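Local coordinates for probable translation initiation factor eIF-2B subunit epsilon (Schizosaccharomyces pombe, PDB 5B04), which serves as a component of the eIF2B complex, which catalyses the exchange of GDP for GTP on the gamma subunit of eIF2, at residues I[220-225]-I[242-247]; I[155-160]-I[259-264]. All coordinates share one frame; numbering follows the deposited sequence.

Contact 1: residues I[220-225]-I[242-247]; sequences DCQIDI and DIRKDF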
loop_
_atom_site.group_PDB
_atom_site.type_symbol
_atom_site.label_atom_id
_atom_site.label_comp_id
_atom_site.label_asym_id
_atom_site.label_seq_id
_atom_site.Cartn_x
_atom_site.Cartn_y
_atom_site.Cartn_z
ATOM N N ASP I 220 -14.824 14.105 -51.544
ATOM C CA ASP I 220 -15.659 13.343 -52.464
ATOM C C ASP I 220 -14.920 12.090 -52.919
ATOM O O ASP I 220 -14.160 12.121 -53.887
ATOM C CB ASP I 220 -16.063 14.202 -53.664
ATOM C CG ASP I 220 -17.081 13.518 -54.557
ATOM O OD1 ASP I 220 -17.648 12.486 -54.140
ATOM O OD2 ASP I 220 -17.322 14.020 -55.676
ATOM N N CYS I 221 -15.152 10.991 -52.211
ATOM C CA CYS I 221 -14.476 9.730 -52.495
ATOM C C CYS I 221 -14.933 9.134 -53.819
ATOM O O CYS I 221 -14.234 8.311 -54.410
ATOM C CB CYS I 221 -14.724 8.729 -51.364
ATOM S SG CYS I 221 -14.517 9.410 -49.704
ATOM N N GLN I 222 -16.111 9.558 -54.269
ATOM C CA GLN I 222 -16.746 9.024 -55.472
ATOM C C GLN I 222 -16.935 7.513 -55.366
ATOM O O GLN I 222 -16.831 6.787 -56.355
ATOM C CB GLN I 222 -15.939 9.386 -56.720
ATOM C CG GLN I 222 -15.656 10.874 -56.839
ATOM C CD GLN I 222 -15.871 11.403 -58.242
ATOM O OE1 GLN I 222 -16.068 10.636 -59.184
ATOM N NE2 GLN I 222 -15.839 12.723 -58.387
ATOM N N ILE I 223 -17.197 7.053 -54.147
ATOM C CA ILE I 223 -17.669 5.697 -53.910
ATOM C C ILE I 223 -19.183 5.765 -53.776
ATOM O O ILE I 223 -19.702 6.298 -52.797
ATOM C CB ILE I 223 -17.052 5.075 -52.645
ATOM C CG1 ILE I 223 -15.533 4.968 -52.788
ATOM C CG2 ILE I 223 -17.662 3.708 -52.370
ATOM C CD1 ILE I 223 -14.855 4.289 -51.617
ATOM N N ASP I 224 -19.894 5.239 -54.766
ATOM C CA ASP I 224 -21.326 5.480 -54.856
ATOM C C ASP I 224 -22.176 4.216 -54.772
ATOM O O ASP I 224 -21.912 3.224 -55.450
ATOM C CB ASP I 224 -21.638 6.226 -56.154
ATOM C CG ASP I 224 -21.015 7.608 -56.192
ATOM O OD1 ASP I 224 -21.036 8.298 -55.150
ATOM O OD2 ASP I 224 -20.499 8.005 -57.258
ATOM N N ILE I 225 -23.199 4.272 -53.924
ATOM C CA ILE I 225 -24.201 3.219 -53.839
ATOM C C ILE I 225 -25.340 3.540 -54.796
ATOM O O ILE I 225 -25.994 4.570 -54.657
ATOM C CB ILE I 225 -24.761 3.073 -52.411
ATOM C CG1 ILE I 225 -23.631 3.113 -51.380
ATOM C CG2 ILE I 225 -25.586 1.799 -52.287
ATOM C CD1 ILE I 225 -22.687 1.937 -51.459
ATOM N N ASP I 242 -20.032 11.581 -67.319
ATOM C CA ASP I 242 -19.436 11.681 -65.993
ATOM C C ASP I 242 -20.509 11.558 -64.919
ATOM O O ASP I 242 -21.569 12.168 -65.018
ATOM C CB ASP I 242 -18.675 12.997 -65.829
ATOM C CG ASP I 242 -18.025 13.125 -64.465
ATOM O OD1 ASP I 242 -17.469 12.119 -63.975
ATOM O OD2 ASP I 242 -18.072 14.228 -63.881
ATOM N N ILE I 243 -20.228 10.770 -63.889
ATOM C CA ILE I 243 -21.212 10.512 -62.846
ATOM C C ILE I 243 -21.472 11.748 -61.981
ATOM O O ILE I 243 -22.438 11.787 -61.220
ATOM C CB ILE I 243 -20.769 9.340 -61.941
ATOM C CG1 ILE I 243 -21.973 8.730 -61.218
ATOM C CG2 ILE I 243 -19.694 9.792 -60.960
ATOM C CD1 ILE I 243 -21.614 7.611 -60.273
ATOM N N ARG I 244 -20.623 12.764 -62.111
ATOM C CA ARG I 244 -20.733 13.946 -61.262
ATOM C C ARG I 244 -21.346 15.159 -61.963
ATOM O O ARG I 244 -22.302 15.746 -61.461
ATOM C CB ARG I 244 -19.360 14.319 -60.701
ATOM C CG ARG I 244 -18.987 13.554 -59.440
ATOM C CD ARG I 244 -20.075 13.691 -58.383
ATOM N NE ARG I 244 -19.694 13.096 -57.105
ATOM C CZ ARG I 244 -19.911 11.826 -56.775
ATOM N NH1 ARG I 244 -20.504 11.005 -57.631
ATOM N NH2 ARG I 244 -19.530 11.375 -55.588
ATOM N N LYS I 245 -20.801 15.541 -63.113
ATOM C CA LYS I 245 -21.262 16.758 -63.776
ATOM C C LYS I 245 -22.299 16.467 -64.863
ATOM O O LYS I 245 -22.885 17.387 -65.434
ATOM C CB LYS I 245 -20.077 17.529 -64.363
ATOM C CG LYS I 245 -20.372 19.001 -64.638
ATOM C CD LYS I 245 -19.344 19.924 -63.994
ATOM C CE LYS I 245 -17.967 19.283 -63.931
ATOM N NZ LYS I 245 -16.907 20.274 -63.598
ATOM N N ASP I 246 -22.531 15.190 -65.144
ATOM C CA ASP I 246 -23.597 14.813 -66.066
ATOM C C ASP I 246 -24.779 14.217 -65.307
ATOM O O ASP I 246 -25.906 14.697 -65.428
ATOM C CB ASP I 246 -23.091 13.822 -67.119
ATOM C CG ASP I 246 -22.074 14.436 -68.060
ATOM O OD1 ASP I 246 -22.017 15.681 -68.149
ATOM O OD2 ASP I 246 -21.333 13.674 -68.716
ATOM N N PHE I 247 -24.518 13.178 -64.519
ATOM C CA PHE I 247 -25.581 12.497 -63.784
ATOM C C PHE I 247 -26.095 13.320 -62.605
ATOM O O PHE I 247 -27.268 13.692 -62.572
ATOM C CB PHE I 247 -25.102 11.132 -63.287
ATOM C CG PHE I 247 -26.128 10.393 -62.474
ATOM C CD1 PHE I 247 -27.219 9.799 -63.086
ATOM C CD2 PHE I 247 -26.004 10.294 -61.099
ATOM C CE1 PHE I 247 -28.167 9.121 -62.343
ATOM C CE2 PHE I 247 -26.948 9.615 -60.350
ATOM C CZ PHE I 247 -28.030 9.028 -60.973
#
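The guanidinium of R244 carries the amide of Q222 over one face, with CD of Q222 4.3 Å above the plane and over its centre, while the carboxylates of D220 and D224 come to its edge. Amide and guanidinium are stacked, 18° apart, and NE2 of Q222 lies 3.4 Å from CG of R244. With CG anti to the backbone N (chi1 -172°), the D220 carboxylate is carried toward the helix, where R244 meets it tip to tip and grips it side-on: NH2 of R244 donates to OD1 of D220 at 2.6 Å, and NE of R244 to OD2 of D220 at 2.9 Å, each on a syn lone pair but tilted from the guanidinium plane. OD2 of D224 lies in that plane and takes a straighter bond from NH1 of R244 at 3.0 Å, met out of its own carboxylate plane; the bond from NH2 to OD1 of D224 is weak. CD1 of I243 touches the same OD2. An alanine in place of R244 would probably leave the buried carboxylates of D220 and D224 without their shared positive mate, and the amide of Q222 without the plane it stacks on. The N-cap residue D242 accepts from N of K245 through OD2. M157 of strand 153-161 packs on R244 and D224. The whole is a buried salt-bridge network, one arginine between two aspartates, joining helix 243-252 to strand 212-226.

Contact 2: residues I[155-160]-I[259-264]; sequences MTMVVR and KKIHCH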
loop_
_atom_site.group_PDB
_atom_site.type_symbol
_atom_site.label_atom_id
_atom_site.label_comp_id
_atom_site.label_asym_id
_atom_site.label_seq_id
_atom_site.Cartn_x
_atom_site.Cartn_y
_atom_site.Cartn_z
ATOM N N MET I 155 -29.278 7.234 -55.748
ATOM C CA MET I 155 -27.895 6.953 -55.381
ATOM C C MET I 155 -27.472 7.608 -54.065
ATOM O O MET I 155 -27.858 8.738 -53.765
ATOM C CB MET I 155 -26.965 7.394 -56.518
ATOM C CG MET I 155 -25.482 7.394 -56.184
ATOM S SD MET I 155 -24.451 7.820 -57.605
ATOM C CE MET I 155 -24.495 9.609 -57.556
ATOM N N THR I 156 -26.688 6.875 -53.278
ATOM C CA THR I 156 -26.106 7.401 -52.050
ATOM C C THR I 156 -24.611 7.644 -52.233
ATOM O O THR I 156 -23.853 6.716 -52.514
ATOM C CB THR I 156 -26.321 6.445 -50.861
ATOM O OG1 THR I 156 -27.718 6.377 -50.547
ATOM C CG2 THR I 156 -25.557 6.933 -49.640
ATOM N N MET I 157 -24.193 8.895 -52.072
ATOM C CA MET I 157 -22.793 9.261 -52.255
ATOM C C MET I 157 -22.009 9.190 -50.949
ATOM O O MET I 157 -22.251 9.970 -50.028
ATOM C CB MET I 157 -22.683 10.665 -52.853
ATOM C CG MET I 157 -23.271 10.793 -54.247
ATOM S SD MET I 157 -23.069 12.445 -54.943
ATOM C CE MET I 157 -24.166 13.394 -53.894
ATOM N N VAL I 158 -21.071 8.253 -50.877
ATOM C CA VAL I 158 -20.210 8.117 -49.707
ATOM C C VAL I 158 -19.081 9.141 -49.747
ATOM O O VAL I 158 -18.290 9.171 -50.690
ATOM C CB VAL I 158 -19.606 6.703 -49.604
ATOM C CG1 VAL I 158 -18.531 6.658 -48.527
ATOM C CG2 VAL I 158 -20.694 5.678 -49.330
ATOM N N VAL I 159 -19.014 9.983 -48.721
ATOM C CA VAL I 159 -17.981 11.007 -48.640
ATOM C C VAL I 159 -17.252 10.949 -47.302
ATOM O O VAL I 159 -17.709 10.294 -46.364
ATOM C CB VAL I 159 -18.568 12.417 -48.837
ATOM C CG1 VAL I 159 -19.085 12.584 -50.258
ATOM C CG2 VAL I 159 -19.672 12.678 -47.824
ATOM N N ARG I 160 -16.119 11.637 -47.219
ATOM C CA ARG I 160 -15.307 11.629 -46.009
ATOM C C ARG I 160 -15.168 13.027 -45.419
ATOM O O ARG I 160 -14.807 13.974 -46.118
ATOM C CB ARG I 160 -13.923 11.045 -46.296
ATOM C CG ARG I 160 -13.056 10.865 -45.061
ATOM C CD ARG I 160 -13.746 9.971 -44.047
ATOM N NE ARG I 160 -12.854 9.549 -42.971
ATOM C CZ ARG I 160 -12.695 10.207 -41.828
ATOM N NH1 ARG I 160 -13.364 11.331 -41.607
ATOM N NH2 ARG I 160 -11.865 9.742 -40.905
ATOM N N LYS I 259 -35.937 12.746 -59.124
ATOM C CA LYS I 259 -35.132 11.749 -58.467
ATOM C C LYS I 259 -34.361 12.355 -57.337
ATOM O O LYS I 259 -34.094 13.534 -57.328
ATOM C CB LYS I 259 -34.212 11.110 -59.465
ATOM C CG LYS I 259 -34.945 10.691 -60.710
ATOM C CD LYS I 259 -36.140 9.850 -60.349
ATOM C CE LYS I 259 -35.871 8.399 -60.675
ATOM N NZ LYS I 259 -37.054 7.551 -60.403
ATOM N N LYS I 260 -34.042 11.535 -56.355
ATOM C CA LYS I 260 -33.461 12.007 -55.129
ATOM C C LYS I 260 -32.063 11.483 -55.008
ATOM O O LYS I 260 -31.818 10.323 -55.236
ATOM C CB LYS I 260 -34.273 11.501 -53.954
ATOM C CG LYS I 260 -35.388 12.424 -53.514
ATOM C CD LYS I 260 -36.340 11.703 -52.583
ATOM C CE LYS I 260 -37.637 12.458 -52.439
ATOM N NZ LYS I 260 -38.119 12.893 -53.772
ATOM N N ILE I 261 -31.142 12.357 -54.650
ATOM C CA ILE I 261 -29.749 11.979 -54.487
ATOM C C ILE I 261 -29.365 12.175 -53.019
ATOM O O ILE I 261 -29.859 13.090 -52.358
ATOM C CB ILE I 261 -28.829 12.798 -55.428
ATOM C CG1 ILE I 261 -27.468 12.127 -55.572
ATOM C CG2 ILE I 261 -28.699 14.237 -54.974
ATOM C CD1 ILE I 261 -27.557 10.792 -56.230
ATOM N N HIS I 262 -28.507 11.303 -52.498
ATOM C CA HIS I 262 -28.209 11.318 -51.068
ATOM C C HIS I 262 -26.721 11.238 -50.746
ATOM O O HIS I 262 -25.922 10.740 -51.541
ATOM C CB HIS I 262 -28.941 10.170 -50.369
ATOM C CG HIS I 262 -30.402 10.423 -50.164
ATOM N ND1 HIS I 262 -30.883 11.202 -49.134
ATOM C CD2 HIS I 262 -31.486 10.000 -50.855
ATOM C CE1 HIS I 262 -32.201 11.249 -49.200
ATOM N NE2 HIS I 262 -32.593 10.529 -50.235
ATOM N N CYS I 263 -26.366 11.731 -49.564
ATOM C CA CYS I 263 -24.990 11.704 -49.084
ATOM C C CYS I 263 -24.863 10.935 -47.776
ATOM O O CYS I 263 -25.740 11.006 -46.914
ATOM C CB CYS I 263 -24.459 13.125 -48.884
ATOM S SG CYS I 263 -23.986 13.985 -50.394
ATOM N N HIS I 264 -23.768 10.199 -47.637
ATOM C CA HIS I 264 -23.406 9.609 -46.357
ATOM C C HIS I 264 -22.045 10.134 -45.928
ATOM O O HIS I 264 -21.026 9.816 -46.541
ATOM C CB HIS I 264 -23.381 8.083 -46.428
ATOM C CG HIS I 264 -22.930 7.432 -45.158
ATOM N ND1 HIS I 264 -23.811 6.984 -44.197
ATOM C CD2 HIS I 264 -21.690 7.164 -44.684
ATOM C CE1 HIS I 264 -23.133 6.464 -43.189
ATOM N NE2 HIS I 264 -21.844 6.561 -43.459
#
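T156, M157 and V158 pair with H262, C263 and H264 where strands 153-161 and 260-266 run side by side and parallel, their short axes 26° apart, in a mixed sheet shared with the nucleotidyltransferase-family strands and consistent with a GT-A-like fold. Four backbone hydrogen bonds join them: H262 N to M155 O, M157 N to H262 O, H264 N to M157 O and V159 N to H264 O, the last at 3.0 Å and almost straight. Between these bonds, CA of T156 makes a CA-H...O contact with H262 O, and CA of C263 does the same with M157 O. Apolar contacts gather on the sheet face of M155, M157, I261 and C263, which helix 243-252 partly covers through V248 and L252. There M155 and I261 lie side by side, CB of M155 3.5 Å from CD1 of I261, while M157 crosses I261 at about a right angle. On the other face CG2 of T156 meets CB of H264 at 4.0 Å; the polar ends turn to helix 137-147, OG1 of T156 bonding to H143 and R146, and ND1 of H264 to E142. The M157 chain bends at its last torsion (chi3 -69°), and its CE sits 3.6 Å from SG of C263 and 3.9 Å from CG1 of I261.

In the fold
From the N terminus, the chain builds strands 19-23, 65-70, 94-99 and 123-127 of the mixed sheet before strand 153-161; strands 175-179 and 186-191 follow, then the long, broken strand 212-226. Helix 229-236 comes next, and the start of helix 243-252 closes the smaller loop, contact 1, with 16 residues between its segments. After a short loop the chain enters strand 260-266, closing the larger loop of contact 2, 98 residues between the segments, inside which contact 1 is nested. Strand 153-161 is the middle one, antiparallel to 212-226 and parallel to 260-266; contact 1 fastens helix 243-252 onto this sheet, and contact 2 adds the strand that follows it. The contacts' centres are about 9 Å apart.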